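Local coordinates for protein branched-chain phosphotransacylase (Enterococcus faecalis, PDB 1YCO) that probably transfers branched-chain acyl groups between coenzyme A and phosphate, as a member of the phosphate acetyltransferase and butyryltransferase family, at residues A[37-42]-A[46-51]; A[158-161]-A[166-169]; A[241-246]-A[250-255]; A[133-138]-A[175-180]; A[190-193]-A[198-201]. All blocks are in the same frame, centred on the assembly; numbering follows the deposited sequence.

Contact 1: A[37-42]-A[46-51]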
# COMPACT_ATOMS: atom_id res chain seq x y z
N ASN A 37 -22.28 29.54 -3.03
CA ASN A 37 -21.89 30.36 -1.87
C ASN A 37 -21.48 31.75 -2.35
O ASN A 37 -21.02 31.91 -3.48
CB ASN A 37 -20.70 29.70 -1.15
CG ASN A 37 -20.42 30.32 0.21
OD1 ASN A 37 -21.29 30.32 1.09
ND2 ASN A 37 -19.22 30.84 0.39
N GLU A 38 -21.65 32.76 -1.50
CA GLU A 38 -21.30 34.12 -1.90
C GLU A 38 -19.82 34.23 -2.24
O GLU A 38 -19.03 33.35 -1.91
CB GLU A 38 -21.66 35.12 -0.79
CG GLU A 38 -21.37 36.59 -1.16
CD GLU A 38 -22.18 37.08 -2.37
OE1 GLU A 38 -23.19 37.79 -2.16
OE2 GLU A 38 -21.82 36.73 -3.52
N ASN A 39 -19.45 35.31 -2.92
CA ASN A 39 -18.08 35.54 -3.33
C ASN A 39 -17.19 35.99 -2.17
O ASN A 39 -17.60 36.77 -1.32
CB ASN A 39 -18.05 36.57 -4.45
CG ASN A 39 -16.67 36.81 -4.98
OD1 ASN A 39 -15.79 35.96 -4.88
ND2 ASN A 39 -16.46 37.98 -5.58
N LEU A 40 -15.95 35.48 -2.15
CA LEU A 40 -14.99 35.82 -1.11
C LEU A 40 -13.81 36.58 -1.71
O LEU A 40 -12.84 36.93 -1.02
CB LEU A 40 -14.50 34.55 -0.42
CG LEU A 40 -15.62 33.66 0.17
CD1 LEU A 40 -15.03 32.36 0.68
CD2 LEU A 40 -16.32 34.41 1.30
N ASP A 41 -13.90 36.83 -3.01
CA ASP A 41 -12.86 37.54 -3.73
C ASP A 41 -13.00 39.05 -3.53
O ASP A 41 -14.04 39.65 -3.84
CB ASP A 41 -12.96 37.19 -5.22
CG ASP A 41 -12.03 38.00 -6.08
OD1 ASP A 41 -10.81 37.98 -5.83
OD2 ASP A 41 -12.53 38.67 -7.02
N THR A 42 -11.93 39.65 -3.01
CA THR A 42 -11.85 41.10 -2.75
C THR A 42 -10.74 41.72 -3.59
O THR A 42 -10.85 42.86 -4.04
CB THR A 42 -11.52 41.38 -1.25
OG1 THR A 42 -12.65 41.05 -0.43
CG2 THR A 42 -11.16 42.85 -1.06
N TRP A 46 -9.82 35.80 -8.97
CA TRP A 46 -10.59 35.04 -9.95
C TRP A 46 -11.80 35.82 -10.48
O TRP A 46 -12.01 36.97 -10.12
CB TRP A 46 -11.10 33.73 -9.35
CG TRP A 46 -11.99 33.87 -8.14
CD1 TRP A 46 -13.05 34.73 -7.98
CD2 TRP A 46 -11.92 33.11 -6.92
NE1 TRP A 46 -13.63 34.55 -6.75
CE2 TRP A 46 -12.97 33.57 -6.08
CE3 TRP A 46 -11.08 32.08 -6.47
CZ2 TRP A 46 -13.19 33.03 -4.81
CZ3 TRP A 46 -11.30 31.55 -5.20
CH2 TRP A 46 -12.35 32.03 -4.38
N LYS A 47 -12.57 35.16 -11.34
CA LYS A 47 -13.79 35.70 -11.92
C LYS A 47 -14.97 34.93 -11.31
O LYS A 47 -15.36 33.87 -11.81
CB LYS A 47 -13.80 35.49 -13.44
CG LYS A 47 -12.89 36.45 -14.22
CD LYS A 47 -13.57 37.79 -14.58
CE LYS A 47 -13.97 38.61 -13.35
NZ LYS A 47 -12.80 39.12 -12.55
N TYR A 48 -15.54 35.47 -10.23
CA TYR A 48 -16.67 34.85 -9.53
C TYR A 48 -17.94 34.75 -10.39
O TYR A 48 -18.23 35.65 -11.17
CB TYR A 48 -17.00 35.63 -8.26
CG TYR A 48 -18.20 35.11 -7.49
CD1 TYR A 48 -18.12 33.93 -6.74
CD2 TYR A 48 -19.42 35.78 -7.54
CE1 TYR A 48 -19.23 33.44 -6.05
CE2 TYR A 48 -20.53 35.30 -6.85
CZ TYR A 48 -20.44 34.13 -6.11
OH TYR A 48 -21.54 33.65 -5.45
N VAL A 49 -18.68 33.66 -10.25
CA VAL A 49 -19.93 33.47 -10.97
C VAL A 49 -20.92 32.68 -10.10
O VAL A 49 -20.74 31.48 -9.86
CB VAL A 49 -19.74 32.69 -12.30
CG1 VAL A 49 -21.07 32.56 -13.02
CG2 VAL A 49 -18.73 33.40 -13.20
N HIS A 50 -21.97 33.35 -9.63
CA HIS A 50 -22.98 32.70 -8.78
C HIS A 50 -23.85 31.73 -9.57
O HIS A 50 -24.04 31.89 -10.78
CB HIS A 50 -23.87 33.75 -8.12
CG HIS A 50 -24.79 33.18 -7.08
ND1 HIS A 50 -26.13 33.50 -7.01
CD2 HIS A 50 -24.55 32.34 -6.04
CE1 HIS A 50 -26.67 32.88 -5.98
NE2 HIS A 50 -25.74 32.17 -5.38
N CYS A 51 -24.39 30.73 -8.87
CA CYS A 51 -25.25 29.71 -9.48
C CYS A 51 -26.41 29.34 -8.54
O CYS A 51 -26.28 29.45 -7.32
CB CYS A 51 -24.43 28.46 -9.81
SG CYS A 51 -22.96 28.77 -10.84
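The phenol of Y48 gives its hydroxyl proton to the backbone carbonyl of N37, OH to O 2.7 Å, the donor tilted 32° from the carbonyl plane. A second bond crosses from W46: its indole NE1 donates to N39 OD1 at 3.2 Å, and that oxygen lies close to the plane of the indole ring. N39 OD1 also accepts from D41 N at 2.8 Å, which closes an Asx turn. The two donors reach the oxygen from opposite faces of the amide, which probably limits its rotation. The backbone puts N39 CB over the centre of the Y48 ring, 3.3 Å from the centroid in a CH-pi contact. With CG anti to the backbone N (chi1 -177°), the amide then lies nearly flat on the ring, the planes 9° apart and N39 CG 3.4 Å from Y48 CG. D41 CB packs on W46 NE1 at 3.1 Å. Beyond these, E38 OE2 turns back to take the N-H of N39, and W46 runs inward against strand 29-35 and helix 12-24. The contact thus fastens the loop over strand 47-50, outermost in this chain's parallel sheet, with aromatic donors satisfying one backbone and one side-chain oxygen at a largely solvent-facing edge.

Contact 2: A[158-161]-A[166-169]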
# COMPACT_ATOMS: atom_id res chain seq x y z
N GLU A 158 7.45 -11.68 -6.89
CA GLU A 158 8.26 -11.29 -8.05
C GLU A 158 8.19 -12.45 -9.05
O GLU A 158 7.99 -12.25 -10.25
CB GLU A 158 9.72 -11.05 -7.63
CG GLU A 158 9.91 -10.69 -6.13
CD GLU A 158 10.21 -11.91 -5.26
OE1 GLU A 158 9.57 -12.98 -5.47
OE2 GLU A 158 11.09 -11.81 -4.36
N ASN A 159 8.34 -13.67 -8.54
CA ASN A 159 8.27 -14.87 -9.35
C ASN A 159 6.80 -15.25 -9.51
O ASN A 159 6.01 -15.11 -8.57
CB ASN A 159 9.04 -16.02 -8.69
CG ASN A 159 10.54 -15.72 -8.56
OD1 ASN A 159 11.22 -15.52 -9.57
ND2 ASN A 159 11.04 -15.68 -7.33
N PHE A 160 6.44 -15.74 -10.68
CA PHE A 160 5.06 -16.11 -10.97
C PHE A 160 4.40 -17.01 -9.93
O PHE A 160 4.96 -18.03 -9.52
CB PHE A 160 4.98 -16.79 -12.34
CG PHE A 160 3.59 -17.01 -12.81
CD1 PHE A 160 2.78 -15.92 -13.15
CD2 PHE A 160 3.06 -18.30 -12.90
CE1 PHE A 160 1.47 -16.11 -13.57
CE2 PHE A 160 1.76 -18.50 -13.32
CZ PHE A 160 0.96 -17.40 -13.66
N ASN A 161 3.20 -16.63 -9.50
CA ASN A 161 2.44 -17.39 -8.52
C ASN A 161 0.99 -17.42 -9.03
O ASN A 161 0.22 -16.48 -8.80
CB ASN A 161 2.53 -16.72 -7.15
CG ASN A 161 1.91 -17.55 -6.06
OD1 ASN A 161 0.90 -18.23 -6.29
ND2 ASN A 161 2.49 -17.50 -4.87
N SER A 166 -3.41 -10.95 -9.05
CA SER A 166 -2.60 -9.85 -9.57
C SER A 166 -1.38 -10.38 -10.31
O SER A 166 -0.90 -9.77 -11.27
CB SER A 166 -2.14 -8.94 -8.43
OG SER A 166 -1.27 -9.63 -7.56
N SER A 167 -0.87 -11.52 -9.88
CA SER A 167 0.29 -12.10 -10.54
C SER A 167 -0.10 -12.49 -11.97
O SER A 167 0.58 -12.13 -12.93
CB SER A 167 0.77 -13.33 -9.76
OG SER A 167 1.98 -13.82 -10.28
N VAL A 168 -1.22 -13.20 -12.09
CA VAL A 168 -1.74 -13.67 -13.38
C VAL A 168 -2.12 -12.51 -14.29
O VAL A 168 -1.87 -12.53 -15.49
CB VAL A 168 -2.99 -14.57 -13.16
CG1 VAL A 168 -3.54 -15.05 -14.50
CG2 VAL A 168 -2.61 -15.76 -12.29
N LEU A 169 -2.74 -11.49 -13.71
CA LEU A 169 -3.13 -10.34 -14.49
C LEU A 169 -1.87 -9.67 -15.07
O LEU A 169 -1.84 -9.33 -16.26
CB LEU A 169 -3.92 -9.36 -13.62
CG LEU A 169 -4.30 -8.00 -14.23
CD1 LEU A 169 -4.91 -8.18 -15.61
CD2 LEU A 169 -5.26 -7.29 -13.29
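The F160 ring presents an edge to V168, whose CA lies near the ring plane 4.0 Å from F160 CE1, while S167 OG approaches F160 CD1 obliquely at 3.6 Å. This is a loop laid against the first turn of a helix: 158-161 belongs to the connection between strand 150-154 and helix 165-177, and 166-169 is part of that helix, so the chain folds back on itself within a few residues. CG of F160 is anti to the backbone N (chi1 -171°), and this swings the ring from the loop across to the helix, where F160 CZ also meets the V168 methyl CG2 at 4.2 Å. The aromatic therefore lies edge-on to the helix at V168. Beside it, the hydroxyl of S167 does the polar work. Its OG, set opposite the serine's own N (chi1 -173°), is directed at the loop backbone, and S167 CB also lies 3.3 Å from N161 O. The side-chain OD1 of N161 accepts from K163 N, a bond within the link between the segments. One residue earlier on the helix, S166 OG bonds to S155 and to D222 of the second subunit, so the same helix start also meets the dimer partner. The loop itself is pinned by one nearly straight hydrogen bond, N161 N to S167 OG, 3.2 Å long with an angle of 170° at the hydrogen.

Contact 3: A[241-246]-A[250-255]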
# COMPACT_ATOMS: atom_id res chain seq x y z
N GLY A 241 -2.37 14.49 -8.29
CA GLY A 241 -3.17 13.59 -9.11
C GLY A 241 -4.21 14.25 -9.99
O GLY A 241 -4.72 15.32 -9.69
N THR A 242 -4.52 13.59 -11.10
CA THR A 242 -5.50 14.11 -12.02
C THR A 242 -6.20 12.93 -12.65
O THR A 242 -5.62 11.85 -12.79
CB THR A 242 -4.87 14.94 -13.15
OG1 THR A 242 -4.02 14.09 -13.94
CG2 THR A 242 -4.03 16.08 -12.59
N ILE A 243 -7.45 13.14 -13.05
CA ILE A 243 -8.19 12.10 -13.73
C ILE A 243 -7.86 12.34 -15.20
O ILE A 243 -7.89 13.47 -15.68
CB ILE A 243 -9.71 12.25 -13.51
CG1 ILE A 243 -10.05 11.93 -12.06
CG2 ILE A 243 -10.45 11.33 -14.46
CD1 ILE A 243 -11.51 12.19 -11.69
N VAL A 244 -7.51 11.27 -15.91
CA VAL A 244 -7.18 11.36 -17.32
C VAL A 244 -8.22 10.61 -18.15
O VAL A 244 -9.05 9.87 -17.61
CB VAL A 244 -5.75 10.82 -17.61
CG1 VAL A 244 -4.72 11.74 -17.01
CG2 VAL A 244 -5.59 9.41 -17.06
N GLY A 245 -8.17 10.81 -19.47
CA GLY A 245 -9.13 10.17 -20.35
C GLY A 245 -10.01 11.23 -21.01
O GLY A 245 -10.53 11.03 -22.12
N THR A 246 -10.18 12.35 -20.32
CA THR A 246 -10.98 13.45 -20.84
C THR A 246 -10.06 14.35 -21.63
O THR A 246 -8.85 14.19 -21.57
CB THR A 246 -11.63 14.26 -19.69
OG1 THR A 246 -10.61 14.62 -18.74
CG2 THR A 246 -12.69 13.43 -18.99
N VAL A 250 -8.52 16.58 -15.00
CA VAL A 250 -9.49 16.91 -13.97
C VAL A 250 -8.84 16.72 -12.61
O VAL A 250 -8.37 15.64 -12.29
CB VAL A 250 -10.77 16.03 -14.08
CG1 VAL A 250 -11.83 16.53 -13.10
CG2 VAL A 250 -11.30 16.06 -15.50
N VAL A 251 -8.80 17.79 -11.83
CA VAL A 251 -8.19 17.73 -10.51
C VAL A 251 -9.28 17.62 -9.43
O VAL A 251 -10.21 18.42 -9.39
CB VAL A 251 -7.33 18.99 -10.24
CG1 VAL A 251 -6.67 18.90 -8.88
CG2 VAL A 251 -6.30 19.18 -11.34
N LEU A 252 -9.16 16.61 -8.57
CA LEU A 252 -10.12 16.41 -7.50
C LEU A 252 -9.54 16.96 -6.20
O LEU A 252 -8.44 16.60 -5.79
CB LEU A 252 -10.43 14.92 -7.35
CG LEU A 252 -11.14 14.27 -8.54
CD1 LEU A 252 -11.30 12.77 -8.32
CD2 LEU A 252 -12.48 14.93 -8.75
N THR A 253 -10.30 17.84 -5.56
CA THR A 253 -9.88 18.46 -4.31
C THR A 253 -10.88 18.14 -3.20
O THR A 253 -12.08 18.03 -3.44
CB THR A 253 -9.74 20.00 -4.50
OG1 THR A 253 -8.39 20.31 -4.85
CG2 THR A 253 -10.14 20.75 -3.24
N SER A 254 -10.36 17.99 -1.98
CA SER A 254 -11.18 17.72 -0.81
C SER A 254 -10.85 18.78 0.21
O SER A 254 -9.68 19.10 0.42
CB SER A 254 -10.86 16.34 -0.23
OG SER A 254 -11.59 16.10 0.96
N ARG A 255 -11.87 19.35 0.84
CA ARG A 255 -11.67 20.39 1.84
C ARG A 255 -10.53 20.06 2.79
O ARG A 255 -9.70 20.92 3.12
CB ARG A 255 -12.97 20.62 2.61
CG ARG A 255 -12.98 21.86 3.49
CD ARG A 255 -14.40 22.26 3.86
NE ARG A 255 -14.53 23.71 3.96
CZ ARG A 255 -15.67 24.39 3.81
NH1 ARG A 255 -16.80 23.75 3.56
NH2 ARG A 255 -15.65 25.71 3.90
O HOH W 1 -7.46 14.27 -8.73
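I243 CG1 lies anti to its carbonyl carbon (chi1 -69°) and the chain then extends (chi2 174°), so that I243 CD1 lies 3.4 Å from L252 CD1. The strands beneath form a short antiparallel bridge, with I243 and V250 as a hydrogen-bonded pair; it joins the last strand of the mixed sheet, 238-244, to 250-252, outermost in this chain's parallel sheet. I243 N donates to V250 O at 2.8 Å and V250 N returns the bond to I243 O at 3.2 Å, both in the carbonyl planes. V250 O also receives a CA-H...O contact from T242 CA. The strand directions lie 134° apart, consistent with the pairing being a single bridge. Side by side, I243 CB and V250 CB pack at 4.0 Å, while T242 CG2 touches V251 CG2 at the same distance. T242 OG1 is held by Q272 of helix 259-274, and V251 continues the parallel sheet by backbone bonds to L73 and K75. At the turn end, T246 OG1, bonded to V248 O, rests on a V250 methyl. Where the strands splay, a water steps in, accepting from L252 N at 2.9 Å and donating weakly to G241 O.

Contact 4: A[133-138]-A[175-180]; sequences IVENAK and AHFNDQ
F177 reaches from near the end of helix 165-177 toward helix 127-143, and its ring carries the contact. From CB, which projects toward the other helix, CG is set anti to the carbonyl carbon (chi1 -74°) and lies at the edge of the H176 ring, in its plane. Further out on one rim, CE1 of F177 touches V134 CG1 at 4.0 Å. The tip atom CZ of F177 lies 3.9 Å from the same methyl, V134 CG1, which meets the ring obliquely as the two side chains extend toward each other from their own helices. On the other rim, F177 CE2 meets the carboxylate of E135, with OE1 at 3.6 Å near the ring plane and the two planes 81° apart; the acid thus addresses the ring edge, where the ring hydrogens are slightly positive. One face is covered within its own segment by H176, whose CD2 sits over the ring centre, and I131 adds to the packing from helix 127-143. Q180 CG lies at the ring edge, in plane, and Q180 NE2 donates to F177 O at 2.7 Å, nearly straight at 174°, linking Q180 back to the F177 carbonyl. E135 bends at chi2 to bring OE1 to K138 NZ in a salt bridge of 3.4 Å, weak as a hydrogen bond, and K138 has a second acidic partner in E182. No hydrogen bond crosses the contact: the helices meet through the F177 ring, the carboxylate at its edge is electrostatically compatible, and K138 probably balances its charge.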
# COMPACT_ATOMS: atom_id res chain seq x y z
N ILE A 133 -5.59 1.34 -18.73
CA ILE A 133 -4.98 2.13 -17.65
C ILE A 133 -3.51 2.40 -17.99
O ILE A 133 -3.01 3.49 -17.75
CB ILE A 133 -5.05 1.39 -16.29
CG1 ILE A 133 -6.49 1.34 -15.81
CG2 ILE A 133 -4.18 2.08 -15.25
CD1 ILE A 133 -6.70 0.41 -14.63
N VAL A 134 -2.85 1.39 -18.55
CA VAL A 134 -1.46 1.51 -18.95
C VAL A 134 -1.38 2.55 -20.08
O VAL A 134 -0.61 3.50 -19.99
CB VAL A 134 -0.91 0.14 -19.42
CG1 VAL A 134 0.49 0.29 -19.98
CG2 VAL A 134 -0.90 -0.84 -18.25
N GLU A 135 -2.20 2.38 -21.11
CA GLU A 135 -2.21 3.32 -22.22
C GLU A 135 -2.37 4.77 -21.74
O GLU A 135 -1.59 5.64 -22.13
CB GLU A 135 -3.34 2.95 -23.18
CG GLU A 135 -3.21 1.56 -23.74
CD GLU A 135 -2.03 1.41 -24.67
OE1 GLU A 135 -0.91 1.83 -24.29
OE2 GLU A 135 -2.21 0.86 -25.78
N ASN A 136 -3.36 5.02 -20.89
CA ASN A 136 -3.60 6.37 -20.34
C ASN A 136 -2.33 6.93 -19.65
O ASN A 136 -1.92 8.07 -19.93
CB ASN A 136 -4.78 6.35 -19.35
CG ASN A 136 -6.16 6.42 -20.04
OD1 ASN A 136 -6.30 6.16 -21.25
ND2 ASN A 136 -7.19 6.76 -19.27
N ALA A 137 -1.72 6.14 -18.76
CA ALA A 137 -0.51 6.55 -18.04
C ALA A 137 0.68 6.67 -18.99
O ALA A 137 1.54 7.54 -18.82
CB ALA A 137 -0.19 5.58 -16.91
N LYS A 138 0.73 5.80 -20.00
CA LYS A 138 1.81 5.86 -20.98
C LYS A 138 1.73 7.17 -21.75
O LYS A 138 2.75 7.77 -22.06
CB LYS A 138 1.73 4.71 -21.98
CG LYS A 138 2.81 4.80 -23.06
CD LYS A 138 2.49 3.98 -24.33
CE LYS A 138 1.35 4.60 -25.12
NZ LYS A 138 0.93 3.82 -26.31
N ALA A 175 2.14 -9.91 -21.71
CA ALA A 175 2.08 -10.62 -22.99
C ALA A 175 1.46 -9.73 -24.07
O ALA A 175 1.91 -9.72 -25.21
CB ALA A 175 1.28 -11.92 -22.84
N HIS A 176 0.42 -9.00 -23.68
CA HIS A 176 -0.27 -8.11 -24.60
C HIS A 176 0.63 -7.01 -25.15
O HIS A 176 0.53 -6.66 -26.33
CB HIS A 176 -1.45 -7.43 -23.91
CG HIS A 176 -2.12 -6.39 -24.76
ND1 HIS A 176 -3.18 -6.68 -25.59
CD2 HIS A 176 -1.82 -5.08 -24.96
CE1 HIS A 176 -3.50 -5.59 -26.27
NE2 HIS A 176 -2.69 -4.61 -25.91
N PHE A 177 1.48 -6.47 -24.30
CA PHE A 177 2.37 -5.39 -24.73
C PHE A 177 3.73 -5.86 -25.23
O PHE A 177 4.55 -5.04 -25.62
CB PHE A 177 2.58 -4.38 -23.60
CG PHE A 177 1.41 -3.50 -23.36
CD1 PHE A 177 0.53 -3.77 -22.32
CD2 PHE A 177 1.18 -2.40 -24.18
CE1 PHE A 177 -0.58 -2.95 -22.09
CE2 PHE A 177 0.08 -1.58 -23.97
CZ PHE A 177 -0.80 -1.85 -22.92
N ASN A 178 3.95 -7.17 -25.24
CA ASN A 178 5.24 -7.68 -25.70
C ASN A 178 5.50 -7.38 -27.17
O ASN A 178 6.59 -7.62 -27.67
CB ASN A 178 5.33 -9.19 -25.46
CG ASN A 178 6.73 -9.73 -25.72
OD1 ASN A 178 7.72 -9.26 -25.14
ND2 ASN A 178 6.82 -10.73 -26.58
N ASP A 179 4.50 -6.83 -27.85
CA ASP A 179 4.62 -6.51 -29.27
C ASP A 179 5.15 -5.10 -29.55
O ASP A 179 6.23 -4.95 -30.13
CB ASP A 179 3.27 -6.68 -29.98
CG ASP A 179 2.77 -8.12 -29.99
OD1 ASP A 179 1.86 -8.44 -30.79
OD2 ASP A 179 3.29 -8.95 -29.19
N GLN A 180 4.40 -4.09 -29.14
CA GLN A 180 4.79 -2.69 -29.36
C GLN A 180 6.18 -2.33 -28.83
O GLN A 180 6.77 -3.06 -28.03
CB GLN A 180 3.72 -1.77 -28.76
CG GLN A 180 3.46 -1.99 -27.29
CD GLN A 180 4.58 -1.48 -26.42
OE1 GLN A 180 4.90 -0.30 -26.45
NE2 GLN A 180 5.18 -2.38 -25.64

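Contact 5: A[190-193]-A[198-201]; sequences SLDL and EAVA
L193 CD2 packs on V200, 3.7 Å from its CA and 4.0 Å from its CG2, and the same methyl of V200 lies 3.5 Å from L193 O. The arrangement is one of two consecutive short helices, 191-195 and 197-202, joined at S196 with a change of direction, and it closes with small apolar groups. A199 CB completes the first shell, meeting D192 CB at 3.9 Å. The L193 and V200 CA atoms are 5.3 Å apart. No hydrogen bond passes between the segments. L193 CG sits anti to the carbonyl carbon (chi1 -71°), which sends the isobutyl group over toward helix 197-202. In the next shell, S190 is at the N-cap of helix 191-195, and A199 N in the second helix is bonded to S196 OG. Around them, L193 touches Y205 and V200 touches M210, while D192 packs on L233 of the second subunit, with a long, weak ion pair from D192 OD2 to K229 of that subunit. A bound phosphate, probably from the crystallisation liquor, lies about 6 Å from the side chain of A199. At the start of helix 191-195 D192 OD1 takes two donors, at lengths so short that they are uncertain at this resolution: S190 OG at 2.5 Å, nearly in line with the C-O bond, and L193 N at 2.6 Å, from above the carboxylate plane in a bent bond (133° at the hydrogen).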
# COMPACT_ATOMS: atom_id res chain seq x y z
N SER A 190 7.54 -6.76 -7.80
CA SER A 190 7.29 -6.31 -6.45
C SER A 190 7.72 -4.86 -6.39
O SER A 190 8.61 -4.44 -7.13
CB SER A 190 8.11 -7.14 -5.49
OG SER A 190 9.49 -7.02 -5.82
N LEU A 191 7.10 -4.10 -5.48
CA LEU A 191 7.40 -2.68 -5.30
C LEU A 191 8.90 -2.37 -5.16
O LEU A 191 9.41 -1.46 -5.80
CB LEU A 191 6.65 -2.14 -4.07
CG LEU A 191 6.79 -0.66 -3.71
CD1 LEU A 191 6.02 0.18 -4.71
CD2 LEU A 191 6.25 -0.40 -2.29
N ASP A 192 9.61 -3.12 -4.33
CA ASP A 192 11.04 -2.85 -4.17
C ASP A 192 11.82 -3.12 -5.47
O ASP A 192 12.66 -2.31 -5.86
CB ASP A 192 11.61 -3.68 -3.02
CG ASP A 192 11.29 -5.14 -3.17
OD1 ASP A 192 10.49 -5.45 -4.08
OD2 ASP A 192 11.80 -5.96 -2.37
N LEU A 193 11.55 -4.25 -6.12
CA LEU A 193 12.24 -4.54 -7.37
C LEU A 193 11.88 -3.53 -8.47
O LEU A 193 12.61 -3.36 -9.45
CB LEU A 193 11.95 -5.97 -7.86
CG LEU A 193 12.61 -7.06 -6.98
CD1 LEU A 193 12.07 -8.44 -7.34
CD2 LEU A 193 14.12 -7.00 -7.16
N GLU A 198 18.97 -0.75 -5.50
CA GLU A 198 19.70 -1.45 -4.47
C GLU A 198 19.02 -2.78 -4.15
O GLU A 198 19.69 -3.80 -4.06
CB GLU A 198 19.82 -0.58 -3.21
CG GLU A 198 20.28 -1.34 -1.96
CD GLU A 198 21.03 -0.48 -0.96
OE1 GLU A 198 20.80 0.75 -0.94
OE2 GLU A 198 21.84 -1.04 -0.17
N ALA A 199 17.69 -2.77 -4.00
CA ALA A 199 16.96 -4.01 -3.71
C ALA A 199 17.16 -5.01 -4.86
O ALA A 199 17.25 -6.23 -4.64
CB ALA A 199 15.47 -3.73 -3.51
N VAL A 200 17.22 -4.49 -6.08
CA VAL A 200 17.44 -5.29 -7.29
C VAL A 200 18.81 -5.99 -7.19
O VAL A 200 18.94 -7.19 -7.46
CB VAL A 200 17.42 -4.40 -8.56
CG1 VAL A 200 17.96 -5.18 -9.76
CG2 VAL A 200 16.00 -3.93 -8.83
N ALA A 201 19.82 -5.21 -6.82
CA ALA A 201 21.18 -5.71 -6.66
C ALA A 201 21.22 -6.67 -5.49
O ALA A 201 21.80 -7.76 -5.57
CB ALA A 201 22.14 -4.55 -6.42

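In the fold
Along the chain the order of opening is contact 1, contact 4, contact 2, contact 5 and contact 3, contact 2 falling between the two segments of contact 4. Contacts 1 and 3 share the parallel sheet at its two outermost strands within this chain, their centres about 22 Å apart. Contact 3, near the centre of the chain, bridges that sheet to the mixed one and touches contact 4 where V244 and G245 meet N136. The centres of contacts 2 and 4, which share helix 165-177, are about 17 Å apart, while contacts 2 and 5 touch through E158. Contacts 1 and 2 have centres about 52 Å apart, on opposite sides of the chain's centre, spanning the two-sheet molecule; contacts 2 and 5 also reach the second subunit.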